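Local coordinates for protein CCMAN5 (Cellulosimicrobium cellulans, PDB 2XSG) that probably hydrolyses alpha-mannosidic bonds as a calcium-binding family 92 glycoside hydrolase and enables mannose-6-phosphate modification of yeast-produced lysosomal enzymes, at residues D26-A30 and V39-T43; A136-A140 and F275-R279; V161-T165 and V232-A236; F195-A199 and V404-R408. All blocks are in the same frame, centred on the assembly; numbering follows the deposited sequence.

From the N terminus, interaction 1 closes the short loop 31-38 just ahead of strand 40-44. Interaction 2 then closes a much longer excursion, from strand 133-140 to helix 275-290. Interaction 3 is nested inside it and pairs strands 158-162 and 235-240. Interaction 4 starts from the turn between strands 185-195 and 198-208 and ends in the loop before helix 409-418, so it crosses both interactions 2 and 3. Interactions 1 and 2 touch, with Val39 packed on Val138. Interaction 1 also meets interaction 3, where Arg42 reaches Thr165. Interactions 2 and 4 join the N-terminal beta region to the catalytic region.

Interaction 1 (D26-A30 and V39-T43); sequences DMPAA and VNPRT
Ala30 and Val39 share two backbone hydrogen bonds. Val39 N gives a nearly straight bond to Ala30 O at 3.0 Å, with an angle of 175° at the hydrogen. Ala30 N returns a more bent bond to Val39 O, also 3.0 Å. Val39 O has a further neighbour in Ala29 CA, a CA-H...O contact of 3.3 Å. Next comes Asn40. Its CG lies anti to the backbone N (chi1 -160°), which carries the amide group against residues 27-29. There it meets Met27 CB, the Pro28 ring and Ala29. The two CB atoms of Ala29 and Asn40 are 3.5 Å apart. An alanine in place of Asn40 would remove this amide, and is likely to open a gap beside Met27, Pro28 and Ala29. Farther out, Pro28 CG packs on Pro41 CG at 3.8 Å, and Pro41 also rests on Ile59 and Phe62 of strand 58-63. Every touching residue is buried. The arrangement is a single antiparallel bridge, a hydrogen-bonded pair, that closes an eight-residue loop. It leads into strand 40-44, the edge strand of a small antiparallel sheet in the N-terminal region.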
loop_
_atom_site.group_PDB
_atom_site.type_symbol
_atom_site.label_atom_id
_atom_site.label_comp_id
_atom_site.label_asym_id
_atom_site.label_seq_id
_atom_site.Cartn_x
_atom_site.Cartn_y
_atom_site.Cartn_z
ATOM N N ASP A 26 -6.227 0.803 7.345
ATOM C CA ASP A 26 -4.895 1.172 7.806
ATOM C C ASP A 26 -4.767 1.039 9.321
ATOM O O ASP A 26 -5.765 0.857 10.038
ATOM C CB ASP A 26 -4.556 2.594 7.359
ATOM C CG ASP A 26 -4.116 2.652 5.914
ATOM O OD1 ASP A 26 -3.390 1.716 5.445
ATOM O OD2 ASP A 26 -4.500 3.623 5.242
ATOM N N MET A 27 -3.537 1.130 9.801
ATOM C CA MET A 27 -3.241 0.856 11.202
ATOM C C MET A 27 -2.606 2.061 11.907
ATOM O O MET A 27 -1.867 2.815 11.290
ATOM C CB MET A 27 -2.306 -0.357 11.303
ATOM C CG MET A 27 -0.902 -0.122 10.736
ATOM S SD MET A 27 0.020 -1.664 10.577
ATOM C CE MET A 27 -0.715 -2.306 9.056
ATOM N N PRO A 28 -2.880 2.229 13.212
ATOM C CA PRO A 28 -2.148 3.235 13.975
ATOM C C PRO A 28 -0.800 2.705 14.510
ATOM O O PRO A 28 -0.120 3.400 15.259
ATOM C CB PRO A 28 -3.092 3.521 15.136
ATOM C CG PRO A 28 -3.719 2.175 15.406
ATOM C CD PRO A 28 -3.876 1.520 14.044
ATOM N N ALA A 29 -0.425 1.490 14.108
ATOM C CA ALA A 29 0.778 0.793 14.616
ATOM C C ALA A 29 2.057 1.623 14.637
ATOM O O ALA A 29 2.337 2.395 13.700
ATOM C CB ALA A 29 1.021 -0.484 13.813
ATOM N N ALA A 30 2.844 1.444 15.691
ATOM C CA ALA A 30 4.173 2.048 15.739
ATOM C C ALA A 30 5.059 1.352 14.703
ATOM O O ALA A 30 5.181 0.121 14.704
ATOM C CB ALA A 30 4.781 1.932 17.139
ATOM N N VAL A 39 3.966 -2.502 15.347
ATOM C CA VAL A 39 3.485 -2.800 16.692
ATOM C C VAL A 39 2.092 -2.182 16.803
ATOM O O VAL A 39 1.942 -0.991 17.107
ATOM C CB VAL A 39 4.428 -2.280 17.781
ATOM C CG1 VAL A 39 4.140 -2.968 19.105
ATOM C CG2 VAL A 39 5.886 -2.481 17.382
ATOM N N ASN A 40 1.093 -3.008 16.508
ATOM C CA ASN A 40 -0.293 -2.556 16.344
ATOM C C ASN A 40 -1.137 -2.959 17.529
ATOM O O ASN A 40 -1.215 -4.155 17.842
ATOM C CB ASN A 40 -0.908 -3.159 15.079
ATOM C CG ASN A 40 -2.132 -2.385 14.583
ATOM O OD1 ASN A 40 -3.111 -2.985 14.132
ATOM N ND2 ASN A 40 -2.088 -1.055 14.680
ATOM N N PRO A 41 -1.791 -1.973 18.186
ATOM C CA PRO A 41 -2.776 -2.334 19.186
ATOM C C PRO A 41 -3.850 -3.199 18.534
ATOM O O PRO A 41 -4.098 -3.039 17.343
ATOM C CB PRO A 41 -3.379 -0.968 19.590
ATOM C CG PRO A 41 -3.064 -0.041 18.419
ATOM C CD PRO A 41 -1.717 -0.511 17.986
ATOM N N ARG A 42 -4.466 -4.105 19.298
ATOM C CA ARG A 42 -5.561 -4.931 18.795
ATOM C C ARG A 42 -6.868 -4.641 19.504
ATOM O O ARG A 42 -6.992 -4.895 20.697
ATOM C CB ARG A 42 -5.236 -6.418 18.960
ATOM C CG ARG A 42 -6.128 -7.352 18.130
ATOM C CD ARG A 42 -5.454 -8.735 18.007
ATOM N NE ARG A 42 -6.033 -9.583 16.957
ATOM C CZ ARG A 42 -5.768 -9.477 15.653
ATOM N NH1 ARG A 42 -4.961 -8.521 15.211
ATOM N NH2 ARG A 42 -6.341 -10.312 14.782
ATOM N N THR A 43 -7.863 -4.145 18.780
ATOM C CA THR A 43 -9.153 -3.881 19.426
ATOM C C THR A 43 -9.966 -5.166 19.599
ATOM O O THR A 43 -9.685 -6.179 18.962
ATOM C CB THR A 43 -9.996 -2.791 18.709
ATOM O OG1 THR A 43 -10.305 -3.194 17.373
ATOM C CG2 THR A 43 -9.259 -1.465 18.682
#

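Interaction 2 (A136-A140 and F275-R279); sequences AEVAA and FDAIR
Glu137 meets the Phe275 ring with both its side chain and its backbone. Its CB lies 3.7 Å from Phe275 CZ, and its carbonyl O is 3.6 Å from Phe275 CE2. Phe275 points its ring at the strand because CG stands anti to the backbone N (chi1 -178°). Farther out, Glu137 OE1 comes to 4.2 Å from Arg279 NH1, near the guanidinium plane but beyond salt-bridge range. The stronger partner of Glu137 is Arg148, which also forms a salt bridge with Asp276. Arg279 NH1 pairs with Asp276 OD1 at 3.2 Å within the helix. These charges thus form a small alternating cluster, which probably eases the nearness of the two acids. At Val138 the side chain turns from the helix and packs on Tyr113 and Phe62. Its backbone stays in contact, with Val138 CA in the plane of the Phe275 ring at the ring's edge. Ala139 points back at the helix. Its CB touches Arg279 CB at 3.8 Å and Phe275 CZ at 4.1 Å, and its small size probably allows the backbones to come close. Ala140 O accepts a hydrogen bond from the Thr282 hydroxyl, in the next turn of the helix. The axes of strand 136-140 and helix 275-279 pass 8.0 Å apart at 48°. This is helix-on-sheet packing, the first turn of helix 275-290 lying against the antiparallel sheet that holds strand 133-140.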
loop_
_atom_site.group_PDB
_atom_site.type_symbol
_atom_site.label_atom_id
_atom_site.label_comp_id
_atom_site.label_asym_id
_atom_site.label_seq_id
_atom_site.Cartn_x
_atom_site.Cartn_y
_atom_site.Cartn_z
ATOM N N ALA A 136 0.427 1.848 28.708
ATOM C CA ALA A 136 1.182 1.119 27.713
ATOM C C ALA A 136 1.800 2.090 26.719
ATOM O O ALA A 136 1.121 2.942 26.159
ATOM C CB ALA A 136 0.293 0.138 27.009
ATOM N N GLU A 137 3.100 1.944 26.505
ATOM C CA GLU A 137 3.793 2.670 25.461
ATOM C C GLU A 137 4.560 1.665 24.579
ATOM O O GLU A 137 5.278 0.807 25.094
ATOM C CB GLU A 137 4.801 3.630 26.077
ATOM C CG GLU A 137 4.223 4.814 26.835
ATOM C CD GLU A 137 5.276 5.486 27.688
ATOM O OE1 GLU A 137 5.797 6.524 27.275
ATOM O OE2 GLU A 137 5.627 4.939 28.751
ATOM N N VAL A 138 4.392 1.765 23.263
ATOM C CA VAL A 138 5.235 1.027 22.320
ATOM C C VAL A 138 5.921 1.993 21.336
ATOM O O VAL A 138 5.410 3.093 21.060
ATOM C CB VAL A 138 4.443 -0.079 21.555
ATOM C CG1 VAL A 138 3.889 -1.114 22.539
ATOM C CG2 VAL A 138 3.272 0.514 20.730
ATOM N N ALA A 139 7.097 1.587 20.846
ATOM C CA ALA A 139 7.764 2.249 19.732
ATOM C C ALA A 139 8.383 1.185 18.822
ATOM O O ALA A 139 8.488 0.020 19.219
ATOM C CB ALA A 139 8.837 3.197 20.241
ATOM N N ALA A 140 8.816 1.590 17.630
ATOM C CA ALA A 140 9.409 0.652 16.669
ATOM C C ALA A 140 10.687 1.153 16.033
ATOM O O ALA A 140 10.822 2.347 15.775
ATOM C CB ALA A 140 8.398 0.315 15.559
ATOM N N PHE A 275 14.260 3.053 25.942
ATOM C CA PHE A 275 12.999 3.183 25.214
ATOM C C PHE A 275 12.863 4.564 24.550
ATOM O O PHE A 275 12.607 4.651 23.354
ATOM C CB PHE A 275 11.820 2.898 26.149
ATOM C CG PHE A 275 10.473 2.969 25.482
ATOM C CD1 PHE A 275 9.795 4.189 25.367
ATOM C CD2 PHE A 275 9.866 1.817 24.988
ATOM C CE1 PHE A 275 8.540 4.262 24.742
ATOM C CE2 PHE A 275 8.621 1.870 24.375
ATOM C CZ PHE A 275 7.948 3.104 24.253
ATOM N N ASP A 276 13.061 5.627 25.336
ATOM C CA ASP A 276 12.938 7.009 24.852
ATOM C C ASP A 276 13.834 7.307 23.661
ATOM O O ASP A 276 13.390 7.973 22.708
ATOM C CB ASP A 276 13.226 8.030 25.976
ATOM C CG ASP A 276 12.106 8.113 27.000
ATOM O OD1 ASP A 276 11.033 7.514 26.775
ATOM O OD2 ASP A 276 12.307 8.775 28.044
ATOM N N ALA A 277 15.083 6.824 23.720
ATOM C CA ALA A 277 16.060 7.029 22.639
ATOM C C ALA A 277 15.731 6.234 21.375
ATOM O O ALA A 277 15.959 6.716 20.274
ATOM C CB ALA A 277 17.494 6.718 23.107
ATOM N N ILE A 278 15.213 5.024 21.535
ATOM C CA ILE A 278 14.729 4.265 20.382
ATOM C C ILE A 278 13.517 4.950 19.744
ATOM O O ILE A 278 13.454 5.093 18.524
ATOM C CB ILE A 278 14.422 2.779 20.744
ATOM C CG1 ILE A 278 15.699 2.069 21.216
ATOM C CG2 ILE A 278 13.816 2.047 19.549
ATOM C CD1 ILE A 278 15.438 0.807 22.119
ATOM N N ARG A 279 12.571 5.395 20.569
ATOM C CA ARG A 279 11.401 6.134 20.073
ATOM C C ARG A 279 11.842 7.421 19.381
ATOM O O ARG A 279 11.376 7.732 18.284
ATOM C CB ARG A 279 10.445 6.466 21.213
ATOM C CG ARG A 279 9.094 7.084 20.773
ATOM C CD ARG A 279 8.364 7.741 21.970
ATOM N NE ARG A 279 9.279 8.698 22.585
ATOM C CZ ARG A 279 9.403 8.941 23.882
ATOM N NH1 ARG A 279 8.634 8.313 24.782
ATOM N NH2 ARG A 279 10.318 9.828 24.269
#

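Interaction 3 (V161-T165 and V232-A236); sequences VDLET and VDTGA
Val161 N donates to Ala236 O at 2.7 Å, almost in line with the carbonyl. Ala236 N answers with a bond to Val161 O at 3.0 Å. This is the hydrogen-bonded pair of two antiparallel strands, the end of strand 158-162 and the start of strand 235-240, within a five-stranded sheet. Asp162 and Gly235 form the next, non-hydrogen-bonded pair. The pairing runs on one step beyond the strands, where Leu163 N bonds to Thr234 O at 3.0 Å. That bond is bent, with 138° at the hydrogen. The first strand then breaks away in an Asx turn, in which Asp162 OD1 accepts from Glu164 N at 3.0 Å. Asp162 has further partners in Arg91 and Tyr97. Asp233 is held by Arg91 and by Trp217. Arg91 therefore bridges the two aspartates, and its charge probably offsets the repulsion between Asp162 OD1 and Asp233 OD1, 4.5 Å apart. Glu164 crosses Asp233 through its carbon chain. Glu164 CG sits anti to its own N (chi1 -167°) and lies against the Asp233 carboxylate, whose OD1 is 3.3 Å from Glu164 CB. The two carboxylate planes are turned 56° from each other. Leu163 CB comes to 3.1 Å from Thr234 O. Leu163 also packs on Val191 of strand 185-195, while its CD2 methyl rests 3.6 Å from Gly235 CA.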
loop_
_atom_site.group_PDB
_atom_site.type_symbol
_atom_site.label_atom_id
_atom_site.label_comp_id
_atom_site.label_asym_id
_atom_site.label_seq_id
_atom_site.Cartn_x
_atom_site.Cartn_y
_atom_site.Cartn_z
ATOM N N VAL A 161 2.371 -13.750 25.944
ATOM C CA VAL A 161 2.881 -13.723 24.581
ATOM C C VAL A 161 2.109 -14.818 23.836
ATOM O O VAL A 161 2.393 -15.989 24.005
ATOM C CB VAL A 161 4.425 -13.943 24.537
ATOM C CG1 VAL A 161 4.962 -13.876 23.112
ATOM C CG2 VAL A 161 5.159 -12.941 25.442
ATOM N N ASP A 162 1.107 -14.418 23.055
ATOM C CA ASP A 162 0.221 -15.353 22.361
ATOM C C ASP A 162 0.695 -15.565 20.919
ATOM O O ASP A 162 0.672 -14.630 20.078
ATOM C CB ASP A 162 -1.203 -14.811 22.398
ATOM C CG ASP A 162 -2.241 -15.837 22.017
ATOM O OD1 ASP A 162 -1.991 -16.692 21.140
ATOM O OD2 ASP A 162 -3.335 -15.808 22.605
ATOM N N LEU A 163 1.112 -16.788 20.622
ATOM C CA LEU A 163 1.704 -17.085 19.317
ATOM C C LEU A 163 0.730 -17.710 18.334
ATOM O O LEU A 163 1.116 -18.115 17.235
ATOM C CB LEU A 163 2.951 -17.960 19.467
ATOM C CG LEU A 163 4.233 -17.314 20.011
ATOM C CD1 LEU A 163 4.520 -15.962 19.347
ATOM C CD2 LEU A 163 4.139 -17.123 21.477
ATOM N N GLU A 164 -0.539 -17.787 18.725
ATOM C CA GLU A 164 -1.559 -18.303 17.812
ATOM C C GLU A 164 -2.158 -17.172 16.967
ATOM O O GLU A 164 -2.454 -17.377 15.802
ATOM C CB GLU A 164 -2.651 -19.048 18.582
ATOM C CG GLU A 164 -3.586 -19.874 17.689
ATOM C CD GLU A 164 -4.698 -19.036 17.052
ATOM O OE1 GLU A 164 -4.976 -17.918 17.536
ATOM O OE2 GLU A 164 -5.291 -19.493 16.049
ATOM N N THR A 165 -2.321 -15.987 17.571
ATOM C CA THR A 165 -2.983 -14.820 16.955
ATOM C C THR A 165 -2.459 -14.538 15.547
ATOM O O THR A 165 -1.245 -14.412 15.332
ATOM C CB THR A 165 -2.820 -13.550 17.828
ATOM O OG1 THR A 165 -3.153 -13.853 19.183
ATOM C CG2 THR A 165 -3.701 -12.401 17.330
ATOM N N VAL A 232 1.001 -25.404 16.717
ATOM C CA VAL A 232 0.187 -24.410 16.017
ATOM C C VAL A 232 -0.207 -23.308 16.996
ATOM O O VAL A 232 0.219 -22.150 16.842
ATOM C CB VAL A 232 -1.065 -25.056 15.401
ATOM C CG1 VAL A 232 -1.840 -24.041 14.580
ATOM C CG2 VAL A 232 -0.668 -26.224 14.522
ATOM N N ASP A 233 -1.005 -23.674 18.004
ATOM C CA ASP A 233 -1.334 -22.768 19.112
ATOM C C ASP A 233 -0.296 -22.971 20.215
ATOM O O ASP A 233 -0.351 -23.965 20.967
ATOM C CB ASP A 233 -2.743 -23.072 19.632
ATOM C CG ASP A 233 -3.251 -22.054 20.653
ATOM O OD1 ASP A 233 -2.472 -21.199 21.117
ATOM O OD2 ASP A 233 -4.460 -22.114 20.990
ATOM N N THR A 234 0.665 -22.051 20.302
ATOM C CA THR A 234 1.621 -22.048 21.406
ATOM C C THR A 234 1.669 -20.647 22.005
ATOM O O THR A 234 1.186 -19.674 21.395
ATOM C CB THR A 234 3.071 -22.509 20.980
ATOM O OG1 THR A 234 3.662 -21.546 20.101
ATOM C CG2 THR A 234 3.039 -23.857 20.279
ATOM N N GLY A 235 2.241 -20.550 23.202
ATOM C CA GLY A 235 2.446 -19.271 23.847
ATOM C C GLY A 235 3.279 -19.343 25.101
ATOM O O GLY A 235 3.658 -20.432 25.548
ATOM N N ALA A 236 3.559 -18.176 25.671
ATOM C CA ALA A 236 4.281 -18.067 26.936
ATOM C C ALA A 236 3.668 -16.968 27.799
ATOM O O ALA A 236 3.120 -15.992 27.285
ATOM C CB ALA A 236 5.764 -17.797 26.688
#

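Interaction 4 (F195-A199 and V404-R408)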
loop_
_atom_site.group_PDB
_atom_site.type_symbol
_atom_site.label_atom_id
_atom_site.label_comp_id
_atom_site.label_asym_id
_atom_site.label_seq_id
_atom_site.Cartn_x
_atom_site.Cartn_y
_atom_site.Cartn_z
ATOM N N PHE A 195 -1.558 -15.448 4.108
ATOM C CA PHE A 195 -2.486 -14.450 3.592
ATOM C C PHE A 195 -2.575 -14.528 2.078
ATOM O O PHE A 195 -1.556 -14.563 1.379
ATOM C CB PHE A 195 -2.105 -13.034 4.027
ATOM C CG PHE A 195 -3.065 -11.979 3.546
ATOM C CD1 PHE A 195 -4.350 -11.871 4.105
ATOM C CD2 PHE A 195 -2.707 -11.116 2.509
ATOM C CE1 PHE A 195 -5.260 -10.900 3.660
ATOM C CE2 PHE A 195 -3.605 -10.133 2.054
ATOM C CZ PHE A 195 -4.883 -10.017 2.633
ATOM N N TYR A 196 -3.815 -14.580 1.599
ATOM C CA TYR A 196 -4.163 -14.581 0.170
ATOM C C TYR A 196 -3.600 -15.738 -0.672
ATOM O O TYR A 196 -4.306 -16.738 -0.882
ATOM C CB TYR A 196 -3.934 -13.196 -0.475
ATOM C CG TYR A 196 -4.687 -13.038 -1.766
ATOM C CD1 TYR A 196 -6.107 -13.060 -1.785
ATOM C CD2 TYR A 196 -4.001 -12.903 -2.980
ATOM C CE1 TYR A 196 -6.803 -12.936 -2.985
ATOM C CE2 TYR A 196 -4.692 -12.771 -4.189
ATOM C CZ TYR A 196 -6.086 -12.792 -4.181
ATOM O OH TYR A 196 -6.755 -12.667 -5.366
ATOM N N ASN A 197 -2.356 -15.629 -1.148
ATOM C CA ASN A 197 -1.776 -16.676 -1.998
ATOM C C ASN A 197 -0.749 -17.566 -1.316
ATOM O O ASN A 197 -0.469 -18.664 -1.792
ATOM C CB ASN A 197 -1.086 -16.084 -3.242
ATOM C CG ASN A 197 -2.067 -15.597 -4.292
ATOM O OD1 ASN A 197 -3.177 -16.115 -4.431
ATOM N ND2 ASN A 197 -1.649 -14.596 -5.050
ATOM N N ALA A 198 -0.144 -17.083 -0.237
ATOM C CA ALA A 198 1.105 -17.684 0.219
ATOM C C ALA A 198 1.230 -17.724 1.712
ATOM O O ALA A 198 0.746 -16.833 2.411
ATOM C CB ALA A 198 2.288 -16.911 -0.356
ATOM N N ALA A 199 1.899 -18.760 2.198
ATOM C CA ALA A 199 2.365 -18.790 3.568
ATOM C C ALA A 199 3.662 -17.984 3.643
ATOM O O ALA A 199 4.310 -17.731 2.606
ATOM C CB ALA A 199 2.599 -20.227 4.022
ATOM N N VAL A 404 1.203 -10.630 -0.581
ATOM C CA VAL A 404 -0.130 -10.734 -1.180
ATOM C C VAL A 404 -0.096 -11.378 -2.564
ATOM O O VAL A 404 -0.464 -12.526 -2.704
ATOM C CB VAL A 404 -0.846 -9.378 -1.239
ATOM C CG1 VAL A 404 -2.315 -9.554 -1.660
ATOM C CG2 VAL A 404 -0.749 -8.659 0.115
ATOM N N ARG A 405 0.338 -10.628 -3.574
ATOM C CA ARG A 405 0.177 -11.046 -4.977
ATOM C C ARG A 405 1.147 -10.264 -5.876
ATOM O O ARG A 405 1.655 -9.209 -5.475
ATOM C CB ARG A 405 -1.284 -10.885 -5.437
ATOM C CG ARG A 405 -1.796 -9.439 -5.462
ATOM C CD ARG A 405 -3.296 -9.348 -5.725
ATOM N NE ARG A 405 -3.752 -10.087 -6.897
ATOM C CZ ARG A 405 -5.017 -10.171 -7.297
ATOM N NH1 ARG A 405 -5.963 -9.527 -6.650
ATOM N NH2 ARG A 405 -5.326 -10.870 -8.380
ATOM N N TRP A 406 1.415 -10.781 -7.076
ATOM C CA TRP A 406 2.579 -10.329 -7.846
ATOM C C TRP A 406 2.287 -9.919 -9.280
ATOM O O TRP A 406 3.199 -9.546 -10.005
ATOM C CB TRP A 406 3.675 -11.408 -7.822
ATOM C CG TRP A 406 4.026 -11.874 -6.426
ATOM C CD1 TRP A 406 4.943 -11.308 -5.573
ATOM C CD2 TRP A 406 3.444 -12.974 -5.719
ATOM N NE1 TRP A 406 4.972 -12.001 -4.377
ATOM C CE2 TRP A 406 4.065 -13.027 -4.441
ATOM C CE3 TRP A 406 2.456 -13.925 -6.037
ATOM C CZ2 TRP A 406 3.727 -13.990 -3.485
ATOM C CZ3 TRP A 406 2.123 -14.888 -5.086
ATOM C CH2 TRP A 406 2.750 -14.904 -3.823
ATOM N N GLU A 407 1.027 -9.965 -9.693
ATOM C CA GLU A 407 0.671 -9.553 -11.054
ATOM C C GLU A 407 1.105 -8.117 -11.310
ATOM O O GLU A 407 1.091 -7.303 -10.395
ATOM C CB GLU A 407 -0.839 -9.675 -11.311
ATOM C CG GLU A 407 -1.428 -11.068 -11.142
ATOM C CD GLU A 407 -2.087 -11.279 -9.784
ATOM O OE1 GLU A 407 -1.726 -10.593 -8.804
ATOM O OE2 GLU A 407 -2.972 -12.149 -9.705
ATOM N N ARG A 408 1.453 -7.812 -12.565
ATOM C CA ARG A 408 1.897 -6.476 -13.001
ATOM C C ARG A 408 3.352 -6.186 -12.640
ATOM O O ARG A 408 3.848 -5.097 -12.945
ATOM C CB ARG A 408 1.000 -5.324 -12.491
ATOM C CG ARG A 408 -0.518 -5.448 -12.723
ATOM C CD ARG A 408 -0.935 -5.518 -14.190
ATOM N NE ARG A 408 -1.009 -6.902 -14.671
ATOM C CZ ARG A 408 -2.038 -7.729 -14.492
ATOM N NH1 ARG A 408 -3.117 -7.336 -13.823
ATOM N NH2 ARG A 408 -1.982 -8.971 -14.970
HETATM O O HOH W 1 0.232 -14.159 -0.875
HETATM O O HOH W 2 -3.278 -13.705 -7.504
#
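Phe195 to Ala198 form a type II' beta turn, whose tip faces the irregular loop 404-408. Val404 CG2 meets the edge of the Phe195 ring at CE2, 3.8 Å away, and Val404 CG1 lies 4.0 Å from Tyr196 CD2. Arg405 crosses the Tyr196 ring at a slant, ring and guanidinium planes 43° apart. Its CG sits between backbone N and carbonyl carbon (chi1 64°), and a bend at chi3 brings the guanidinium to Tyr196 and Glu407. The Tyr196 hydroxyl sits over one guanidinium face, with OH 3.5 Å from Arg405 NH1 but poorly angled for a bond. Arg405 grips Glu407 side-on, NE to OE1 at 2.8 Å and NH2 to OE2 at 3.0 Å. A water accepts from Asn197 ND2 at 3.1 Å and donates to Glu407 OE2 at 2.7 Å. An alanine in place of Arg405 would probably leave the Glu407 carboxylate without its charged mate and held by less against turning. Trp354 adds a cation-pi contact to Arg405, whose NH1 bonds to B3P, probably from the crystallisation liquor. Trp406 brings its ring edge to Ala198 CB and stacks on His399. The contact sets the turn between strands 185-195 and 198-208 against the loop before helix 409-418.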